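Local coordinates for protein metallo-beta-lactamase (Simiduia agarivorans, PDB 6MFI) that probably hydrolyses beta-lactam antibiotics as a subclass B3 metallo-beta-lactamase, using two zinc ions held in its active site, at residues P186-G191 / Y210-S215; G74-D79 / V103-H108. All coordinates share one frame; numbering follows the deposited sequence.

Interaction 1: P186-G191 / Y210-S215; sequences PGHTPG and YADSLS. With ZN (zinc ion), chain C.
H188 and L214 bring two irregular loops together, their CA atoms 4.8 Å apart. H188 carries most of the contact. With CG anti to the backbone N (chi1 -175°), its imidazole reaches across to residues 213-215. ND1 donates to the backbone O of S215 over 3.0 Å, in a nearly straight bond (163°) that lies in the ring plane and uses a carbonyl lone pair. The far nitrogen, NE2, binds zinc at 2.0 Å. Held at ND1 by the S215 carbonyl and at NE2 by zinc, the ring is fixed in rotation; the ND1 bond probably makes NE2 a better ligand. Over one face sits CB of S213, a CH-pi contact 4.3 Å from the ring centroid. At the backbone end of H188, water 1 links the two loops: it accepts from H188 N (2.8 Å) and donates to D212 OD2 (3.2 Å). That same OD2 takes the N-H of L214 from above the carboxylate plane, closing an Asx turn, while OD1 accepts from H110 ND1. D212 is therefore a second-shell residue behind another ligand of the metal. With H110 and H112, H188 forms the three-histidine zinc site of the metallo-beta-lactamase fold, a water being the fourth ligand.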
loop_
_atom_site.group_PDB
_atom_site.type_symbol
_atom_site.label_atom_id
_atom_site.label_comp_id
_atom_site.label_asym_id
_atom_site.label_seq_id
_atom_site.Cartn_x
_atom_site.Cartn_y
_atom_site.Cartn_z
ATOM N N PRO A 186 -3.358 -11.462 -3.785
ATOM C CA PRO A 186 -3.519 -11.103 -5.195
ATOM C C PRO A 186 -4.992 -10.909 -5.539
ATOM O O PRO A 186 -5.876 -10.994 -4.689
ATOM C CB PRO A 186 -2.919 -12.303 -5.926
ATOM C CG PRO A 186 -3.199 -13.447 -5.021
ATOM C CD PRO A 186 -3.115 -12.905 -3.612
ATOM N N GLY A 187 -5.245 -10.653 -6.819
ATOM C CA GLY A 187 -6.585 -10.367 -7.286
ATOM C C GLY A 187 -6.642 -9.052 -8.035
ATOM O O GLY A 187 -6.979 -9.015 -9.222
ATOM N N HIS A 188 -6.312 -7.960 -7.343
ATOM C CA HIS A 188 -6.134 -6.686 -8.030
ATOM C C HIS A 188 -4.927 -6.736 -8.957
ATOM O O HIS A 188 -4.981 -6.234 -10.087
ATOM C CB HIS A 188 -5.988 -5.559 -7.007
ATOM C CG HIS A 188 -5.917 -4.196 -7.616
ATOM N ND1 HIS A 188 -7.036 -3.511 -8.038
ATOM C CD2 HIS A 188 -4.862 -3.389 -7.875
ATOM C CE1 HIS A 188 -6.673 -2.340 -8.530
ATOM N NE2 HIS A 188 -5.359 -2.241 -8.442
ATOM N N THR A 189 -3.835 -7.330 -8.495
ATOM C CA THR A 189 -2.656 -7.626 -9.291
ATOM C C THR A 189 -2.184 -9.021 -8.918
ATOM O O THR A 189 -2.534 -9.532 -7.849
ATOM C CB THR A 189 -1.520 -6.620 -9.052
ATOM O OG1 THR A 189 -1.014 -6.780 -7.721
ATOM C CG2 THR A 189 -1.998 -5.187 -9.249
ATOM N N PRO A 190 -1.400 -9.671 -9.782
ATOM C CA PRO A 190 -0.869 -10.994 -9.413
ATOM C C PRO A 190 0.065 -10.963 -8.214
ATOM O O PRO A 190 0.091 -11.926 -7.439
ATOM C CB PRO A 190 -0.138 -11.450 -10.685
ATOM C CG PRO A 190 0.068 -10.205 -11.491
ATOM C CD PRO A 190 -1.104 -9.332 -11.184
ATOM N N GLY A 191 0.826 -9.887 -8.030
ATOM C CA GLY A 191 1.804 -9.841 -6.959
ATOM C C GLY A 191 1.500 -8.841 -5.863
ATOM O O GLY A 191 2.420 -8.276 -5.264
ATOM N N TYR A 210 -1.487 -2.765 6.374
ATOM C CA TYR A 210 -1.542 -2.002 5.129
ATOM C C TYR A 210 -2.126 -2.915 4.055
ATOM O O TYR A 210 -1.416 -3.518 3.250
ATOM C CB TYR A 210 -0.153 -1.488 4.761
ATOM C CG TYR A 210 -0.127 -0.485 3.630
ATOM C CD1 TYR A 210 -0.918 0.656 3.664
ATOM C CD2 TYR A 210 0.705 -0.672 2.534
ATOM C CE1 TYR A 210 -0.888 1.577 2.631
ATOM C CE2 TYR A 210 0.742 0.241 1.499
ATOM C CZ TYR A 210 -0.054 1.364 1.552
ATOM O OH TYR A 210 -0.013 2.272 0.521
ATOM N N ALA A 211 -3.453 -3.020 4.057
ATOM C CA ALA A 211 -4.151 -3.926 3.157
ATOM C C ALA A 211 -4.181 -3.368 1.740
ATOM O O ALA A 211 -4.445 -2.181 1.530
ATOM C CB ALA A 211 -5.577 -4.177 3.650
ATOM N N ASP A 212 -3.918 -4.240 0.769
ATOM C CA ASP A 212 -3.885 -3.841 -0.629
ATOM C C ASP A 212 -5.272 -3.396 -1.094
ATOM O O ASP A 212 -6.288 -3.628 -0.432
ATOM C CB ASP A 212 -3.369 -4.993 -1.494
ATOM C CG ASP A 212 -3.123 -4.581 -2.933
ATOM O OD1 ASP A 212 -2.177 -3.802 -3.174
ATOM O OD2 ASP A 212 -3.877 -5.031 -3.821
ATOM N N SER A 213 -5.299 -2.737 -2.257
ATOM C CA SER A 213 -6.557 -2.255 -2.821
ATOM C C SER A 213 -7.563 -3.389 -2.979
ATOM O O SER A 213 -8.738 -3.242 -2.626
ATOM C CB SER A 213 -6.298 -1.564 -4.159
ATOM O OG SER A 213 -5.374 -0.501 -4.006
ATOM N N LEU A 214 -7.119 -4.526 -3.513
ATOM C CA LEU A 214 -7.919 -5.741 -3.631
ATOM C C LEU A 214 -9.170 -5.551 -4.483
ATOM O O LEU A 214 -10.012 -6.454 -4.542
ATOM C CB LEU A 214 -8.312 -6.279 -2.248
ATOM C CG LEU A 214 -7.159 -6.743 -1.355
ATOM C CD1 LEU A 214 -7.692 -7.440 -0.126
ATOM C CD2 LEU A 214 -6.225 -7.661 -2.114
ATOM N N SER A 215 -9.310 -4.407 -5.155
ATOM C CA SER A 215 -10.526 -4.100 -5.893
ATOM C C SER A 215 -10.619 -4.958 -7.154
ATOM O O SER A 215 -9.632 -5.102 -7.882
ATOM C CB SER A 215 -10.565 -2.622 -6.273
ATOM O OG SER A 215 -9.362 -2.242 -6.917
HETATM ZN ZN ZN C . -3.934 -0.826 -8.761
HETATM O O HOH W 1 -4.821 -7.884 -4.980
HETATM O O HOH W 2 -4.392 1.097 -8.884
#

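Interaction 2: G74-D79 / V103-H108; sequences GHVLID and VKILLH
V76 and I105, L77 and L106, and I78 and L107 pair along two neighbouring parallel strands, whose axes approach to 4.4 Å. The backbone ladder is regular from L77 onward: L77 N donates to I105 O (2.9 Å), L107 N to L77 O, and D79 N to L107 O. At the other end a beta bulge shifts the register by one residue, and H75 O accepts from K104 N at 2.9 Å and, weakly, from I105 N.

The tight part is apolar and lies on both faces of the sheet. On one, CG1 of V76, anti to its backbone N (chi1 -180°), meets CD1 of L107 at 3.7 Å, while its CG2 lies beside CB of I105; CG2 of I78 rests against CB of L107. On the other, CB of L77 sits 3.7 Å from CG1 of V103, and its CD2 touches CD2 of L106, the two leucine side chains lying side by side and pointing the same way. L175, W195 and W197 of the second sheet pack on the V76, I105, I78 and L107 face.

The looser margin is at K104, which is partly exposed. Its CG touches CA of G74 at 3.7 Å, an approach made possible by G74 lacking a side chain, but the chain then bends at chi2 (-59°) and leads NZ away to S101 O.

At the opposite end the chemistry turns polar. OD1 of D79 lies 3.3 Å from CA of H108 and accepts from S109 N, while OD2 is hydrogen-bonded to Y210 OH. The buried carboxylate thus has partners at both oxygens, which probably stabilises its charge; an apolar strand pair ends in a polar junction beside the loop that carries H110 and H112, two of the zinc-binding histidines.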
loop_
_atom_site.group_PDB
_atom_site.type_symbol
_atom_site.label_atom_id
_atom_site.label_comp_id
_atom_site.label_asym_id
_atom_site.label_seq_id
_atom_site.Cartn_x
_atom_site.Cartn_y
_atom_site.Cartn_z
ATOM N N GLY A 74 17.395 2.547 10.827
ATOM C CA GLY A 74 16.841 2.874 9.530
ATOM C C GLY A 74 15.328 2.733 9.505
ATOM O O GLY A 74 14.696 2.229 10.434
ATOM N N HIS A 75 14.752 3.195 8.399
ATOM C CA HIS A 75 13.310 3.214 8.221
ATOM C C HIS A 75 12.902 2.300 7.073
ATOM O O HIS A 75 13.702 1.967 6.195
ATOM C CB HIS A 75 12.797 4.636 7.950
ATOM C CG HIS A 75 13.431 5.683 8.810
ATOM N ND1 HIS A 75 13.813 5.447 10.114
ATOM C CD2 HIS A 75 13.753 6.973 8.552
ATOM C CE1 HIS A 75 14.341 6.547 10.622
ATOM N NE2 HIS A 75 14.316 7.487 9.695
ATOM N N VAL A 76 11.634 1.899 7.097
ATOM C CA VAL A 76 11.008 1.149 6.016
ATOM C C VAL A 76 9.936 2.031 5.393
ATOM O O VAL A 76 9.167 2.686 6.105
ATOM C CB VAL A 76 10.406 -0.181 6.515
ATOM C CG1 VAL A 76 9.766 -0.940 5.365
ATOM C CG2 VAL A 76 11.475 -1.027 7.189
ATOM N N LEU A 77 9.896 2.057 4.063
ATOM C CA LEU A 77 8.945 2.880 3.326
ATOM C C LEU A 77 8.169 1.990 2.369
ATOM O O LEU A 77 8.767 1.313 1.527
ATOM C CB LEU A 77 9.658 4.001 2.566
ATOM C CG LEU A 77 8.783 4.890 1.681
ATOM C CD1 LEU A 77 7.784 5.663 2.523
ATOM C CD2 LEU A 77 9.645 5.837 0.864
ATOM N N ILE A 78 6.846 1.987 2.500
ATOM C CA ILE A 78 5.971 1.195 1.645
ATOM C C ILE A 78 5.352 2.112 0.601
ATOM O O ILE A 78 4.820 3.178 0.937
ATOM C CB ILE A 78 4.884 0.478 2.461
ATOM C CG1 ILE A 78 5.475 -0.111 3.743
ATOM C CG2 ILE A 78 4.224 -0.611 1.627
ATOM C CD1 ILE A 78 4.433 -0.506 4.766
ATOM N N ASP A 79 5.435 1.698 -0.666
ATOM C CA ASP A 79 4.851 2.397 -1.808
ATOM C C ASP A 79 5.550 3.723 -2.086
ATOM O O ASP A 79 6.154 4.326 -1.193
ATOM C CB ASP A 79 3.349 2.619 -1.602
ATOM C CG ASP A 79 2.532 1.374 -1.882
ATOM O OD1 ASP A 79 3.090 0.413 -2.451
ATOM O OD2 ASP A 79 1.333 1.357 -1.536
ATOM N N VAL A 103 16.202 5.706 5.016
ATOM C CA VAL A 103 15.265 4.712 4.503
ATOM C C VAL A 103 16.084 3.568 3.913
ATOM O O VAL A 103 16.724 3.726 2.870
ATOM C CB VAL A 103 14.315 5.313 3.460
ATOM C CG1 VAL A 103 13.332 4.260 2.972
ATOM C CG2 VAL A 103 13.579 6.509 4.042
ATOM N N LYS A 104 16.074 2.416 4.584
ATOM C CA LYS A 104 16.902 1.288 4.181
ATOM C C LYS A 104 16.146 0.218 3.410
ATOM O O LYS A 104 16.782 -0.584 2.716
ATOM C CB LYS A 104 17.554 0.643 5.411
ATOM C CG LYS A 104 18.272 1.621 6.324
ATOM C CD LYS A 104 19.370 2.368 5.586
ATOM C CE LYS A 104 20.098 3.331 6.510
ATOM N NZ LYS A 104 21.142 4.113 5.792
ATOM N N ILE A 105 14.819 0.178 3.507
ATOM C CA ILE A 105 14.021 -0.874 2.885
ATOM C C ILE A 105 12.810 -0.241 2.215
ATOM O O ILE A 105 12.131 0.599 2.812
ATOM C CB ILE A 105 13.579 -1.936 3.913
ATOM C CG1 ILE A 105 14.793 -2.700 4.446
ATOM C CG2 ILE A 105 12.574 -2.898 3.298
ATOM C CD1 ILE A 105 14.451 -3.765 5.463
ATOM N N LEU A 106 12.544 -0.643 0.975
ATOM C CA LEU A 106 11.369 -0.210 0.230
ATOM C C LEU A 106 10.444 -1.399 0.014
ATOM O O LEU A 106 10.883 -2.455 -0.457
ATOM C CB LEU A 106 11.763 0.402 -1.116
ATOM C CG LEU A 106 12.497 1.743 -1.096
ATOM C CD1 LEU A 106 12.997 2.088 -2.487
ATOM C CD2 LEU A 106 11.596 2.845 -0.561
ATOM N N LEU A 107 9.172 -1.229 0.358
ATOM C CA LEU A 107 8.148 -2.239 0.146
ATOM C C LEU A 107 7.061 -1.677 -0.762
ATOM O O LEU A 107 7.054 -0.492 -1.103
ATOM C CB LEU A 107 7.547 -2.711 1.476
ATOM C CG LEU A 107 8.538 -3.207 2.531
ATOM C CD1 LEU A 107 7.810 -3.609 3.806
ATOM C CD2 LEU A 107 9.366 -4.362 1.991
ATOM N N HIS A 108 6.130 -2.545 -1.152
ATOM C CA HIS A 108 5.083 -2.169 -2.089
ATOM C C HIS A 108 3.771 -2.831 -1.700
ATOM O O HIS A 108 3.751 -3.880 -1.051
ATOM C CB HIS A 108 5.447 -2.562 -3.528
ATOM C CG HIS A 108 5.451 -4.041 -3.767
ATOM N ND1 HIS A 108 4.293 -4.774 -3.927
ATOM C CD2 HIS A 108 6.471 -4.925 -3.875
ATOM C CE1 HIS A 108 4.601 -6.044 -4.117
ATOM N NE2 HIS A 108 5.916 -6.162 -4.091
#

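Overall arrangement
The two contacts come in series along the chain, interaction 2 closing before interaction 1 opens, and their centres lie about 19 Å apart on opposite sides of the chain's centre. Interaction 2 belongs to the seven-stranded sheet, where helix 85-95 makes the beta-alpha-beta crossover between its strands; interaction 1 joins two loops that extend from strands of the five-stranded sheet. They meet where these sheets face each other: Y210 of interaction 1 meets D79 and I78 of interaction 2, and G191 packs on H108. The segment directly after 103-108 supplies H110 and H112, which share a zinc ion with H188, so both halves of the fold build one metal centre.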